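Local coordinates for metallophosphoesterase (Clostridium thermocellum, PDB 4J6O), which probably removes 2',3' phosphates from broken RNA ends, as the manganese-binding phosphatase domain of the bacterial Pnkp-Hen1 repair system, at residues Asp19-Tyr24 / Leu63-Asp68. Residues are numbered along the deposited sequence; the frame is centred on the assembly and turned at random.
With MN (manganese (II) ion), chain J.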
loop_
_atom_site.group_PDB
_atom_site.type_symbol
_atom_site.label_atom_id
_atom_site.label_comp_id
_atom_site.label_asym_id
_atom_site.label_seq_id
_atom_site.Cartn_x
_atom_site.Cartn_y
_atom_site.Cartn_z
ATOM N N ASP A 19 -1.332 4.613 -1.146
ATOM C CA ASP A 19 -1.849 3.880 -2.303
ATOM C C ASP A 19 -1.411 4.491 -3.627
ATOM O O ASP A 19 -1.662 5.674 -3.909
ATOM C CB ASP A 19 -3.376 3.944 -2.284
ATOM C CG ASP A 19 -3.983 3.467 -1.006
ATOM O OD1 ASP A 19 -3.566 3.809 0.140
ATOM O OD2 ASP A 19 -5.035 2.750 -1.151
ATOM N N ILE A 20 -0.850 3.631 -4.458
ATOM C CA ILE A 20 -0.338 4.031 -5.739
ATOM C C ILE A 20 -1.326 3.848 -6.887
ATOM O O ILE A 20 -1.409 4.727 -7.747
ATOM C CB ILE A 20 0.978 3.293 -6.013
ATOM C CG1 ILE A 20 2.027 3.701 -4.932
ATOM C CG2 ILE A 20 1.480 3.568 -7.420
ATOM C CD1 ILE A 20 3.201 2.681 -4.806
ATOM N N HIS A 21 -2.092 2.713 -6.838
ATOM C CA HIS A 21 -3.157 2.492 -7.823
ATOM C C HIS A 21 -2.673 2.875 -9.246
ATOM O O HIS A 21 -3.316 3.657 -9.965
ATOM C CB HIS A 21 -4.406 3.293 -7.443
ATOM C CG HIS A 21 -5.150 2.706 -6.294
ATOM N ND1 HIS A 21 -5.597 1.400 -6.306
ATOM C CD2 HIS A 21 -5.555 3.236 -5.120
ATOM C CE1 HIS A 21 -6.192 1.132 -5.161
ATOM N NE2 HIS A 21 -6.199 2.233 -4.429
ATOM N N GLY A 22 -1.542 2.312 -9.637
ATOM C CA GLY A 22 -1.099 2.400 -11.023
ATOM C C GLY A 22 -0.464 3.716 -11.419
ATOM O O GLY A 22 -0.197 3.925 -12.582
ATOM N N CYS A 23 -0.265 4.609 -10.451
ATOM C CA CYS A 23 0.269 5.929 -10.784
ATOM C C CYS A 23 1.826 5.912 -10.822
ATOM O O CYS A 23 2.472 6.501 -9.960
ATOM C CB CYS A 23 -0.211 6.939 -9.796
ATOM S SG CYS A 23 -2.036 7.228 -10.001
ATOM N N TYR A 24 2.366 5.211 -11.786
ATOM C CA TYR A 24 3.812 5.114 -11.910
ATOM C C TYR A 24 4.518 6.475 -12.010
ATOM O O TYR A 24 5.584 6.653 -11.394
ATOM C CB TYR A 24 4.185 4.257 -13.125
ATOM C CG TYR A 24 5.677 4.195 -13.341
ATOM C CD1 TYR A 24 6.435 3.290 -12.632
ATOM C CD2 TYR A 24 6.297 5.074 -14.180
ATOM C CE1 TYR A 24 7.802 3.234 -12.810
ATOM C CE2 TYR A 24 7.680 5.029 -14.355
ATOM C CZ TYR A 24 8.409 4.105 -13.648
ATOM O OH TYR A 24 9.790 4.039 -13.817
ATOM N N LEU A 63 2.432 0.679 1.316
ATOM C CA LEU A 63 1.222 0.356 2.093
ATOM C C LEU A 63 0.219 -0.431 1.268
ATOM O O LEU A 63 -0.892 -0.769 1.757
ATOM C CB LEU A 63 0.604 1.599 2.678
ATOM C CG LEU A 63 1.474 2.349 3.673
ATOM C CD1 LEU A 63 0.669 3.537 4.229
ATOM C CD2 LEU A 63 1.846 1.405 4.814
ATOM N N GLY A 64 0.630 -0.778 0.070
ATOM C CA GLY A 64 -0.164 -1.625 -0.808
ATOM C C GLY A 64 -1.163 -0.850 -1.647
ATOM O O GLY A 64 -1.073 0.392 -1.774
ATOM N N ASP A 65 -2.117 -1.554 -2.223
ATOM C CA ASP A 65 -3.047 -1.012 -3.252
ATOM C C ASP A 65 -2.212 -0.440 -4.402
ATOM O O ASP A 65 -2.320 0.727 -4.792
ATOM C CB ASP A 65 -4.013 0.008 -2.678
ATOM C CG ASP A 65 -5.373 -0.641 -2.281
ATOM O OD1 ASP A 65 -5.412 -1.879 -2.270
ATOM O OD2 ASP A 65 -6.346 0.061 -1.974
ATOM N N LEU A 66 -1.324 -1.299 -4.908
ATOM C CA LEU A 66 -0.456 -1.000 -6.086
ATOM C C LEU A 66 -1.237 -1.021 -7.384
ATOM O O LEU A 66 -0.893 -0.295 -8.332
ATOM C CB LEU A 66 0.665 -2.070 -6.169
ATOM C CG LEU A 66 1.465 -2.298 -4.910
ATOM C CD1 LEU A 66 2.505 -3.402 -5.262
ATOM C CD2 LEU A 66 2.156 -1.021 -4.431
ATOM N N VAL A 67 -2.307 -1.838 -7.417
ATOM C CA VAL A 67 -3.011 -2.093 -8.659
ATOM C C VAL A 67 -4.372 -1.424 -8.696
ATOM O O VAL A 67 -4.793 -0.835 -7.717
ATOM C CB VAL A 67 -3.161 -3.632 -8.860
ATOM C CG1 VAL A 67 -1.774 -4.330 -8.797
ATOM C CG2 VAL A 67 -4.048 -4.231 -7.773
ATOM N N ASP A 68 -4.997 -1.448 -9.882
ATOM C CA ASP A 68 -6.332 -0.886 -10.160
ATOM C C ASP A 68 -6.329 0.602 -10.429
ATOM O O ASP A 68 -5.484 1.331 -9.891
ATOM C CB ASP A 68 -7.321 -1.226 -9.040
ATOM C CG ASP A 68 -7.669 -2.735 -9.000
ATOM O OD1 ASP A 68 -7.118 -3.513 -9.800
ATOM O OD2 ASP A 68 -8.460 -3.111 -8.123
HETATM MN MN MN J . -6.814 2.150 -2.223
HETATM O O HOH W 1 -2.010 1.630 0.629
HETATM O O HOH W 2 -7.317 4.402 -2.275
#
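Asp19, His21 and Asp65 converge on one manganese ion, which the two loops hold between them. Asp19 OD2 and Asp65 OD2 each lie 2.2 Å from the metal, and their carboxylates, side by side, are turned 80° against each other. Asp19 OD2 and Asp65 OD2 come within 3.1 Å of each other, a closeness that the shared cation probably makes tolerable. His21 adds NE2, 2.3 Å from manganese; water 2, near the plane of the imidazole, is a further ligand, and two more come from outside these loops.

The His21 NE2-metal bond and a carbonyl grip on the other ring nitrogen together fix the rotation of the imidazole. His21 CG lies beside the backbone N, and the ring turn (chi2 -56°) brings His21 ND1 to Val67 O at 2.8 Å, in a bond bent to 149°. Asp65 O sits over one ring face, offset toward the rim, and accepts His21 N at 2.9 Å; the bond it also takes from Ile20 N is weak. Gly22 N reaches Leu66 O at 3.0 Å. Beyond these bonds Ile20 CD1 meets Leu66 CD2, and the two side chains touch Val76 and Val80 of helix 73-86, respectively.

Water 1, not a metal ligand, bridges the loops, donating to Gly64 O and, weakly, to Asp19 OD1. Asp65 OD1, the oxygen turned from the metal, accepts His96 N, while Asp68 is held by Thr118 and His96, whose ring also meets that of His21 edge-to-face. Both loops follow parallel neighbouring strands, 14-17 and 59-62, and carry the GDxH and GDxxD signatures of the calcineurin-like metallophosphoesterase active site, with Asp19 and His21 in the first and Asp65 and Asp68 in the second.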